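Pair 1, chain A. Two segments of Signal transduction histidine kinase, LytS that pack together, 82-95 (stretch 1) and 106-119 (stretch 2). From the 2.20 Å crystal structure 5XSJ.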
# COMPACT_ATOMS: atom_id res chain seq x y z
N ASN A 82 -20.91 -1.78 9.85
CA ASN A 82 -20.24 -0.59 10.35
C ASN A 82 -19.25 0.01 9.36
O ASN A 82 -19.14 1.21 9.23
CB ASN A 82 -19.55 -0.90 11.66
CG ASN A 82 -20.52 -0.99 12.79
OD1 ASN A 82 -21.52 -0.26 12.80
ND2 ASN A 82 -20.27 -1.88 13.74
N THR A 83 -18.52 -0.85 8.66
CA THR A 83 -17.53 -0.37 7.71
C THR A 83 -18.23 0.33 6.55
O THR A 83 -17.74 1.34 6.04
CB THR A 83 -16.63 -1.53 7.22
OG1 THR A 83 -16.03 -2.16 8.35
CG2 THR A 83 -15.54 -1.05 6.28
N LEU A 84 -19.37 -0.19 6.12
CA LEU A 84 -20.15 0.48 5.09
C LEU A 84 -20.60 1.86 5.55
O LEU A 84 -20.51 2.83 4.80
CB LEU A 84 -21.37 -0.34 4.67
CG LEU A 84 -22.09 0.25 3.44
CD1 LEU A 84 -21.22 0.11 2.20
CD2 LEU A 84 -23.45 -0.40 3.21
N ASP A 85 -21.06 1.97 6.80
CA ASP A 85 -21.44 3.27 7.35
C ASP A 85 -20.25 4.24 7.28
O ASP A 85 -20.45 5.44 7.02
CB ASP A 85 -21.93 3.16 8.80
CG ASP A 85 -23.28 2.44 8.92
OD1 ASP A 85 -24.03 2.33 7.92
OD2 ASP A 85 -23.59 2.00 10.04
N SER A 86 -19.03 3.74 7.52
CA SER A 86 -17.84 4.60 7.44
C SER A 86 -17.59 5.07 6.02
O SER A 86 -17.19 6.20 5.78
CB SER A 86 -16.59 3.87 7.95
OG SER A 86 -16.66 3.63 9.34
N TYR A 87 -17.78 4.18 5.07
CA TYR A 87 -17.69 4.53 3.67
C TYR A 87 -18.73 5.58 3.30
O TYR A 87 -18.44 6.53 2.59
CB TYR A 87 -17.90 3.28 2.81
CG TYR A 87 -18.21 3.60 1.38
CD1 TYR A 87 -17.21 4.04 0.52
CD2 TYR A 87 -19.50 3.45 0.87
CE1 TYR A 87 -17.47 4.33 -0.82
CE2 TYR A 87 -19.78 3.75 -0.48
CZ TYR A 87 -18.76 4.18 -1.32
OH TYR A 87 -19.01 4.47 -2.66
N ILE A 88 -19.95 5.38 3.79
CA ILE A 88 -21.02 6.33 3.52
C ILE A 88 -20.64 7.71 4.06
O ILE A 88 -20.81 8.73 3.38
CB ILE A 88 -22.35 5.84 4.14
CG1 ILE A 88 -22.82 4.60 3.36
CG2 ILE A 88 -23.41 6.93 4.11
CD1 ILE A 88 -23.91 3.80 4.03
N GLU A 89 -20.05 7.74 5.24
CA GLU A 89 -19.68 9.00 5.87
C GLU A 89 -18.52 9.67 5.13
O GLU A 89 -18.55 10.88 4.91
CB GLU A 89 -19.32 8.76 7.34
CG GLU A 89 -19.07 10.01 8.14
CD GLU A 89 -18.41 9.71 9.48
OE1 GLU A 89 -18.15 10.66 10.24
OE2 GLU A 89 -18.14 8.52 9.77
N SER A 90 -17.51 8.89 4.75
CA SER A 90 -16.36 9.44 4.03
C SER A 90 -16.72 9.92 2.64
O SER A 90 -16.23 10.96 2.18
CB SER A 90 -15.24 8.39 3.92
OG SER A 90 -14.74 8.05 5.20
N SER A 91 -17.56 9.15 1.95
CA SER A 91 -17.96 9.53 0.60
C SER A 91 -18.91 10.73 0.62
O SER A 91 -18.87 11.57 -0.27
CB SER A 91 -18.61 8.33 -0.11
OG SER A 91 -19.60 7.72 0.71
N LYS A 92 -19.77 10.82 1.63
CA LYS A 92 -20.66 11.98 1.71
C LYS A 92 -19.88 13.24 2.05
O LYS A 92 -20.15 14.31 1.49
CB LYS A 92 -21.78 11.74 2.74
CG LYS A 92 -22.92 10.89 2.19
CD LYS A 92 -24.12 10.79 3.14
CE LYS A 92 -25.22 9.89 2.54
NZ LYS A 92 -26.35 9.59 3.48
N ASN A 93 -18.91 13.12 2.95
CA ASN A 93 -18.07 14.27 3.26
C ASN A 93 -17.29 14.74 2.04
O ASN A 93 -17.14 15.94 1.81
CB ASN A 93 -17.11 13.95 4.41
CG ASN A 93 -17.82 13.80 5.74
OD1 ASN A 93 -18.96 14.23 5.89
ND2 ASN A 93 -17.17 13.18 6.70
N THR A 94 -16.79 13.79 1.24
CA THR A 94 -16.10 14.14 0.01
C THR A 94 -17.04 14.88 -0.94
O THR A 94 -16.70 15.91 -1.48
CB THR A 94 -15.52 12.90 -0.73
OG1 THR A 94 -14.66 12.17 0.15
CG2 THR A 94 -14.73 13.32 -1.95
N ILE A 95 -18.24 14.33 -1.15
CA ILE A 95 -19.21 14.91 -2.07
C ILE A 95 -19.57 16.32 -1.62
O ILE A 95 -19.66 17.26 -2.41
CB ILE A 95 -20.48 14.04 -2.16
CG1 ILE A 95 -20.19 12.73 -2.88
CG2 ILE A 95 -21.61 14.78 -2.86
CD1 ILE A 95 -21.37 11.80 -2.90
N PHE A 106 -8.75 19.84 0.86
CA PHE A 106 -9.78 19.69 1.88
C PHE A 106 -10.54 18.36 1.84
O PHE A 106 -11.12 17.97 2.84
CB PHE A 106 -10.77 20.86 1.82
CG PHE A 106 -10.14 22.17 2.18
CD1 PHE A 106 -9.68 22.40 3.48
CD2 PHE A 106 -9.95 23.17 1.23
CE1 PHE A 106 -9.07 23.59 3.83
CE2 PHE A 106 -9.35 24.38 1.57
CZ PHE A 106 -8.91 24.59 2.87
N TYR A 107 -10.54 17.67 0.70
CA TYR A 107 -11.21 16.36 0.67
C TYR A 107 -10.32 15.20 0.25
O TYR A 107 -10.82 14.09 0.04
CB TYR A 107 -12.46 16.41 -0.22
CG TYR A 107 -12.25 16.85 -1.65
CD1 TYR A 107 -12.01 15.92 -2.66
CD2 TYR A 107 -12.36 18.19 -2.00
CE1 TYR A 107 -11.85 16.32 -3.98
CE2 TYR A 107 -12.20 18.61 -3.32
CZ TYR A 107 -11.95 17.67 -4.30
OH TYR A 107 -11.79 18.07 -5.60
N TYR A 108 -9.02 15.44 0.15
CA TYR A 108 -8.07 14.41 -0.24
C TYR A 108 -8.17 13.19 0.68
O TYR A 108 -8.32 12.07 0.20
CB TYR A 108 -6.64 14.96 -0.22
CG TYR A 108 -5.59 13.90 -0.39
CD1 TYR A 108 -5.27 13.40 -1.65
CD2 TYR A 108 -4.92 13.37 0.71
CE1 TYR A 108 -4.30 12.41 -1.81
CE2 TYR A 108 -3.95 12.39 0.57
CZ TYR A 108 -3.65 11.90 -0.69
OH TYR A 108 -2.69 10.92 -0.83
N ASP A 109 -8.11 13.42 1.98
CA ASP A 109 -8.19 12.34 2.97
C ASP A 109 -9.50 11.55 2.88
O ASP A 109 -9.48 10.32 2.84
CB ASP A 109 -8.04 12.91 4.38
CG ASP A 109 -6.60 13.28 4.70
OD1 ASP A 109 -5.72 13.01 3.86
OD2 ASP A 109 -6.36 13.84 5.80
N ASP A 110 -10.62 12.26 2.87
CA ASP A 110 -11.93 11.62 2.75
C ASP A 110 -12.05 10.84 1.46
O ASP A 110 -12.64 9.77 1.43
CB ASP A 110 -13.06 12.66 2.81
CG ASP A 110 -13.26 13.21 4.20
OD1 ASP A 110 -13.09 12.45 5.17
OD2 ASP A 110 -13.62 14.41 4.32
N PHE A 111 -11.50 11.40 0.39
CA PHE A 111 -11.58 10.79 -0.93
C PHE A 111 -10.82 9.47 -0.93
O PHE A 111 -11.31 8.45 -1.40
CB PHE A 111 -11.00 11.75 -1.98
CG PHE A 111 -11.34 11.40 -3.39
CD1 PHE A 111 -12.43 10.60 -3.68
CD2 PHE A 111 -10.57 11.89 -4.44
CE1 PHE A 111 -12.76 10.29 -5.00
CE2 PHE A 111 -10.89 11.59 -5.74
CZ PHE A 111 -11.99 10.78 -6.03
N VAL A 112 -9.60 9.51 -0.39
CA VAL A 112 -8.78 8.33 -0.20
C VAL A 112 -9.42 7.32 0.75
O VAL A 112 -9.49 6.13 0.44
CB VAL A 112 -7.39 8.73 0.35
CG1 VAL A 112 -6.64 7.52 0.88
CG2 VAL A 112 -6.59 9.41 -0.75
N ALA A 113 -9.90 7.79 1.90
CA ALA A 113 -10.51 6.87 2.87
C ALA A 113 -11.70 6.13 2.27
O ALA A 113 -11.85 4.93 2.47
CB ALA A 113 -10.93 7.61 4.14
N ALA A 114 -12.53 6.82 1.49
CA ALA A 114 -13.66 6.17 0.84
C ALA A 114 -13.23 4.99 -0.04
O ALA A 114 -13.85 3.94 -0.01
CB ALA A 114 -14.44 7.18 0.01
N LYS A 115 -12.15 5.17 -0.81
CA LYS A 115 -11.60 4.06 -1.61
C LYS A 115 -11.11 2.93 -0.72
O LYS A 115 -11.37 1.75 -0.99
CB LYS A 115 -10.42 4.51 -2.46
CG LYS A 115 -10.66 5.73 -3.34
CD LYS A 115 -9.31 6.20 -3.94
CE LYS A 115 -9.49 7.42 -4.81
NZ LYS A 115 -10.52 7.12 -5.84
N ASN A 116 -10.34 3.30 0.30
CA ASN A 116 -9.79 2.31 1.24
C ASN A 116 -10.90 1.57 1.94
O ASN A 116 -10.87 0.35 2.03
CB ASN A 116 -8.88 2.97 2.29
CG ASN A 116 -7.56 3.45 1.72
OD1 ASN A 116 -7.11 2.96 0.69
ND2 ASN A 116 -6.92 4.41 2.40
N ILE A 117 -11.88 2.31 2.45
CA ILE A 117 -12.94 1.67 3.20
C ILE A 117 -13.78 0.75 2.30
O ILE A 117 -14.17 -0.33 2.72
CB ILE A 117 -13.85 2.69 3.89
CG1 ILE A 117 -13.04 3.50 4.92
CG2 ILE A 117 -15.01 1.99 4.58
CD1 ILE A 117 -13.82 4.68 5.50
N ALA A 118 -14.01 1.17 1.06
CA ALA A 118 -14.75 0.31 0.14
C ALA A 118 -13.99 -1.00 -0.05
O ALA A 118 -14.60 -2.07 -0.11
CB ALA A 118 -14.97 1.03 -1.20
N SER A 119 -12.66 -0.95 -0.08
CA SER A 119 -11.88 -2.17 -0.24
C SER A 119 -12.00 -3.06 0.98
O SER A 119 -12.03 -4.27 0.84
CB SER A 119 -10.40 -1.88 -0.53
OG SER A 119 -9.71 -1.47 0.65
O HOH W 1 -12.72 9.80 5.85

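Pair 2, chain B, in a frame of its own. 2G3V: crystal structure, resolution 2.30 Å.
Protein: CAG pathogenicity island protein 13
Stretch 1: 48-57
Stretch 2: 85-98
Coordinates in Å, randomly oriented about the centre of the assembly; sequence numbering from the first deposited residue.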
# COMPACT_ATOMS: atom_id res chain seq x y z
N MSE B 48 -7.32 1.27 -5.26
CA MSE B 48 -6.79 2.22 -4.29
C MSE B 48 -6.08 3.36 -5.02
O MSE B 48 -6.24 4.55 -4.69
CB MSE B 48 -5.83 1.52 -3.32
CG MSE B 48 -6.48 0.43 -2.50
SE MSE B 48 -5.38 -0.22 -1.08
CE MSE B 48 -4.32 -1.51 -2.03
N HIS B 49 -5.28 3.00 -6.01
CA HIS B 49 -4.55 3.99 -6.79
C HIS B 49 -5.47 5.06 -7.38
O HIS B 49 -5.10 6.23 -7.43
CB HIS B 49 -3.77 3.31 -7.92
CG HIS B 49 -3.19 4.26 -8.91
ND1 HIS B 49 -3.93 4.83 -9.92
CD2 HIS B 49 -1.94 4.78 -9.03
CE1 HIS B 49 -3.17 5.66 -10.62
NE2 HIS B 49 -1.96 5.65 -10.09
N ASP B 50 -6.65 4.66 -7.83
CA ASP B 50 -7.59 5.62 -8.39
C ASP B 50 -8.21 6.44 -7.27
O ASP B 50 -8.46 7.64 -7.43
CB ASP B 50 -8.69 4.90 -9.19
CG ASP B 50 -8.11 4.06 -10.34
OD1 ASP B 50 -7.19 4.55 -11.04
OD2 ASP B 50 -8.58 2.91 -10.55
N PHE B 51 -8.44 5.80 -6.13
CA PHE B 51 -9.03 6.45 -4.96
C PHE B 51 -8.09 7.55 -4.52
O PHE B 51 -8.49 8.70 -4.32
CB PHE B 51 -9.22 5.44 -3.84
CG PHE B 51 -9.71 6.04 -2.55
CD1 PHE B 51 -11.03 6.48 -2.43
CD2 PHE B 51 -8.86 6.15 -1.46
CE1 PHE B 51 -11.49 7.02 -1.24
CE2 PHE B 51 -9.31 6.69 -0.25
CZ PHE B 51 -10.64 7.13 -0.15
N PHE B 52 -6.83 7.18 -4.35
CA PHE B 52 -5.81 8.13 -3.95
C PHE B 52 -5.78 9.34 -4.91
O PHE B 52 -5.84 10.50 -4.49
CB PHE B 52 -4.44 7.45 -3.87
CG PHE B 52 -4.36 6.32 -2.86
CD1 PHE B 52 -5.21 6.29 -1.75
CD2 PHE B 52 -3.44 5.29 -3.02
CE1 PHE B 52 -5.15 5.25 -0.82
CE2 PHE B 52 -3.36 4.25 -2.11
CZ PHE B 52 -4.21 4.22 -1.00
N LYS B 53 -5.69 9.06 -6.21
CA LYS B 53 -5.68 10.14 -7.19
C LYS B 53 -6.90 11.04 -7.02
O LYS B 53 -6.79 12.26 -7.07
CB LYS B 53 -5.66 9.57 -8.60
CG LYS B 53 -5.95 10.61 -9.68
CD LYS B 53 -5.71 10.07 -11.07
CE LYS B 53 -4.23 9.75 -11.25
NZ LYS B 53 -3.88 9.38 -12.65
N GLN B 54 -8.06 10.42 -6.79
CA GLN B 54 -9.30 11.16 -6.61
C GLN B 54 -9.31 12.05 -5.37
O GLN B 54 -10.06 13.03 -5.31
CB GLN B 54 -10.49 10.19 -6.56
CG GLN B 54 -11.21 10.01 -7.89
CD GLN B 54 -11.94 11.28 -8.34
OE1 GLN B 54 -11.34 12.21 -8.90
NE2 GLN B 54 -13.25 11.32 -8.09
N MSE B 55 -8.48 11.75 -4.39
CA MSE B 55 -8.50 12.58 -3.20
C MSE B 55 -7.85 13.95 -3.46
O MSE B 55 -8.46 15.00 -3.21
CB MSE B 55 -7.82 11.83 -2.05
CG MSE B 55 -8.47 10.49 -1.74
SE MSE B 55 -10.31 10.64 -1.17
CE MSE B 55 -10.01 11.37 0.55
N HIS B 56 -6.62 13.94 -3.96
CA HIS B 56 -5.91 15.18 -4.24
C HIS B 56 -6.38 15.88 -5.52
O HIS B 56 -6.16 17.07 -5.70
CB HIS B 56 -4.39 14.91 -4.30
CG HIS B 56 -3.95 14.13 -5.50
ND1 HIS B 56 -4.17 14.56 -6.79
CD2 HIS B 56 -3.26 12.97 -5.61
CE1 HIS B 56 -3.64 13.70 -7.65
NE2 HIS B 56 -3.08 12.72 -6.95
N THR B 57 -7.03 15.14 -6.42
CA THR B 57 -7.50 15.74 -7.67
C THR B 57 -8.92 16.28 -7.52
O THR B 57 -9.34 17.20 -8.22
CB THR B 57 -7.49 14.69 -8.82
OG1 THR B 57 -6.14 14.31 -9.11
CG2 THR B 57 -8.16 15.25 -10.04
N PHE B 85 -3.86 15.95 4.26
CA PHE B 85 -4.38 14.69 3.74
C PHE B 85 -4.07 14.60 2.26
O PHE B 85 -3.63 13.57 1.78
CB PHE B 85 -5.90 14.61 3.95
CG PHE B 85 -6.27 14.07 5.29
CD1 PHE B 85 -6.03 12.73 5.60
CD2 PHE B 85 -6.85 14.89 6.24
CE1 PHE B 85 -6.36 12.21 6.85
CE2 PHE B 85 -7.18 14.38 7.49
CZ PHE B 85 -6.94 13.04 7.80
N LYS B 86 -4.30 15.71 1.56
CA LYS B 86 -4.05 15.75 0.13
C LYS B 86 -2.60 15.40 -0.17
O LYS B 86 -2.30 14.77 -1.18
CB LYS B 86 -4.39 17.15 -0.39
CG LYS B 86 -4.79 17.21 -1.86
CD LYS B 86 -5.55 18.50 -2.16
CE LYS B 86 -6.80 18.59 -1.29
NZ LYS B 86 -7.64 19.82 -1.52
N LYS B 87 -1.70 15.79 0.74
CA LYS B 87 -0.28 15.53 0.58
C LYS B 87 0.07 14.05 0.50
O LYS B 87 0.69 13.61 -0.47
CB LYS B 87 0.52 16.16 1.73
CG LYS B 87 2.03 16.05 1.56
CD LYS B 87 2.80 16.68 2.71
CE LYS B 87 4.31 16.51 2.51
NZ LYS B 87 5.14 17.19 3.56
N VAL B 88 -0.32 13.29 1.53
CA VAL B 88 -0.02 11.86 1.55
C VAL B 88 -0.62 11.16 0.35
O VAL B 88 0.00 10.30 -0.24
CB VAL B 88 -0.55 11.17 2.84
CG1 VAL B 88 0.22 11.66 4.04
CG2 VAL B 88 -2.03 11.42 3.01
N TYR B 89 -1.82 11.57 -0.03
CA TYR B 89 -2.50 10.94 -1.15
C TYR B 89 -1.78 11.17 -2.48
O TYR B 89 -1.87 10.35 -3.39
CB TYR B 89 -3.95 11.41 -1.20
CG TYR B 89 -4.78 10.74 -0.12
CD1 TYR B 89 -4.93 9.35 -0.10
CD2 TYR B 89 -5.40 11.49 0.88
CE1 TYR B 89 -5.68 8.72 0.87
CE2 TYR B 89 -6.16 10.86 1.88
CZ TYR B 89 -6.29 9.48 1.86
OH TYR B 89 -7.05 8.85 2.82
N ARG B 90 -1.06 12.27 -2.59
CA ARG B 90 -0.32 12.55 -3.81
C ARG B 90 0.81 11.53 -3.84
O ARG B 90 1.12 10.96 -4.88
CB ARG B 90 0.26 13.96 -3.79
CG ARG B 90 -0.82 15.03 -3.70
CD ARG B 90 -0.35 16.36 -4.25
NE ARG B 90 -1.43 17.34 -4.35
CZ ARG B 90 -1.76 18.18 -3.37
NH1 ARG B 90 -1.08 18.17 -2.23
NH2 ARG B 90 -2.76 19.04 -3.54
N LEU B 91 1.40 11.31 -2.67
CA LEU B 91 2.51 10.39 -2.50
C LEU B 91 2.04 8.93 -2.51
O LEU B 91 2.80 8.03 -2.85
CB LEU B 91 3.23 10.73 -1.18
CG LEU B 91 4.67 10.25 -0.96
CD1 LEU B 91 5.61 10.98 -1.93
CD2 LEU B 91 5.08 10.52 0.48
N LEU B 92 0.78 8.70 -2.12
CA LEU B 92 0.20 7.36 -2.12
C LEU B 92 -0.12 6.95 -3.55
O LEU B 92 0.09 5.80 -3.92
CB LEU B 92 -1.10 7.33 -1.29
CG LEU B 92 -1.05 6.81 0.16
CD1 LEU B 92 0.21 7.30 0.86
CD2 LEU B 92 -2.27 7.29 0.90
N GLU B 93 -0.62 7.89 -4.35
CA GLU B 93 -0.94 7.62 -5.75
C GLU B 93 0.35 7.25 -6.48
O GLU B 93 0.38 6.34 -7.31
CB GLU B 93 -1.56 8.84 -6.42
CG GLU B 93 -1.98 8.58 -7.87
CD GLU B 93 -2.05 9.86 -8.69
OE1 GLU B 93 -2.66 10.85 -8.22
OE2 GLU B 93 -1.51 9.87 -9.82
N SER B 94 1.40 7.99 -6.16
CA SER B 94 2.71 7.76 -6.76
C SER B 94 3.21 6.35 -6.46
O SER B 94 3.60 5.61 -7.36
CB SER B 94 3.72 8.79 -6.25
OG SER B 94 3.34 10.11 -6.59
N GLU B 95 3.21 5.98 -5.19
CA GLU B 95 3.68 4.66 -4.79
C GLU B 95 2.82 3.54 -5.38
O GLU B 95 3.34 2.51 -5.78
CB GLU B 95 3.73 4.54 -3.26
CG GLU B 95 4.62 5.59 -2.60
CD GLU B 95 5.98 5.73 -3.30
OE1 GLU B 95 6.69 4.71 -3.46
OE2 GLU B 95 6.33 6.87 -3.68
N THR B 96 1.51 3.74 -5.44
CA THR B 96 0.66 2.69 -6.01
C THR B 96 1.02 2.51 -7.49
O THR B 96 0.93 1.40 -8.04
CB THR B 96 -0.84 3.00 -5.81
OG1 THR B 96 -1.16 4.30 -6.31
CG2 THR B 96 -1.20 2.96 -4.35
N MSE B 97 1.45 3.59 -8.12
CA MSE B 97 1.85 3.59 -9.52
C MSE B 97 3.15 2.81 -9.75
O MSE B 97 3.25 2.01 -10.68
CB MSE B 97 2.05 5.03 -9.99
CG MSE B 97 0.84 5.69 -10.62
SE MSE B 97 0.63 5.27 -12.52
CE MSE B 97 2.20 6.19 -13.19
N GLU B 98 4.14 3.05 -8.89
CA GLU B 98 5.43 2.37 -8.99
C GLU B 98 5.26 0.86 -8.78
O GLU B 98 5.83 0.06 -9.52
CB GLU B 98 6.42 2.93 -7.96
CG GLU B 98 7.88 2.61 -8.23
CD GLU B 98 8.38 3.27 -9.52
OE1 GLU B 98 8.18 4.51 -9.67
OE2 GLU B 98 8.96 2.56 -10.36
O HOH W 2 -3.32 17.92 -6.26

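Pair 1 and pair 2 each join two helices that run roughly antiparallel, with axes 8.1 Å apart at 148° in pair 1 and 8.0 Å apart at 147° in pair 2; fourteen central residues superpose with an RMSD of 0.2 Å. The backbones are equally close, yet pair 2 buries 711 Å² against 561 Å² in pair 1; several matched positions, such as B:Phe52 for A:Ser90, carry larger side chains.

A:Ser90 matches B:Phe52, and both point toward the partner helix. The small A:Ser90 sits as a knob among A:Asp110, A:Ala113, A:Ala114 and A:Ile117. B:Phe52 lays its ring against three matched positions: B:Leu92, in the place of A:Ala113, sets its CB over one face, 3.6 Å from B:Phe52 CD2, B:Thr96 CG2 approaches the edge, 3.4 Å from B:Phe52 CE2, and B:Tyr89 forms an oblique aromatic pair with ring centroids 5.7 Å apart.

Across the interface, A:Asp110 matches B:Tyr89. In pair 1 the link is wet: a water lies 2.8 Å from A:Ser90 OG and donates to A:Asp110 OD1 at 2.8 Å. In pair 2 the contact at this position is aromatic, and B:Met55, in the place of A:Asn93, sets its CG 3.9 Å from the centroid of the B:Tyr89 ring, over the face. The closest approach of A:Asn93 to A:Asp110 is A:Asn93 CB to A:Asp110 OD2, 3.5 Å.

A:Thr94 matches B:His56. A:Thr94 OG1 donates to A:Ser90 O at 2.8 Å and also lies 3.1 Å from A:Asp110 CB; A:Thr94 CG2 packs 3.8 Å from A:Tyr107 CD1. B:His56 makes a hydrogen bond across the interface: B:His56 NE2 donates to B:Glu93 OE1 at a very short 2.3 Å. B:Glu93 takes the place of A:Ala114, whose CB lies 4.2 Å from A:Tyr87 CD1. B:Glu93 also forms a long salt bridge, B:Lys53 NZ to B:Glu93 OE2 at 3.7 Å; A:Ser91, matched to B:Lys53, makes a 2.5 Å hydrogen bond from A:Ser91 OG to A:Tyr87 O, and A:Ser91 CB touches A:Ala114 CB at 4.3 Å.

At the far end A:Ile117 matches B:Thr96. A:Ile117 is a knob among A:Thr83, A:Ser86, A:Tyr87 and A:Ser90, with A:Ile117 CG2 3.6 Å from A:Tyr87 CB; the shorter B:Thr96 offers its methyl to B:Phe52. The aromatic position A:Tyr87 matches B:His49: the tyrosine edge meets A:Ala114 O, 3.4 Å from A:Tyr87 CD1, whereas B:Glu93 CG lies off-centre, 4.1 Å from the centroid of the B:His49 ring.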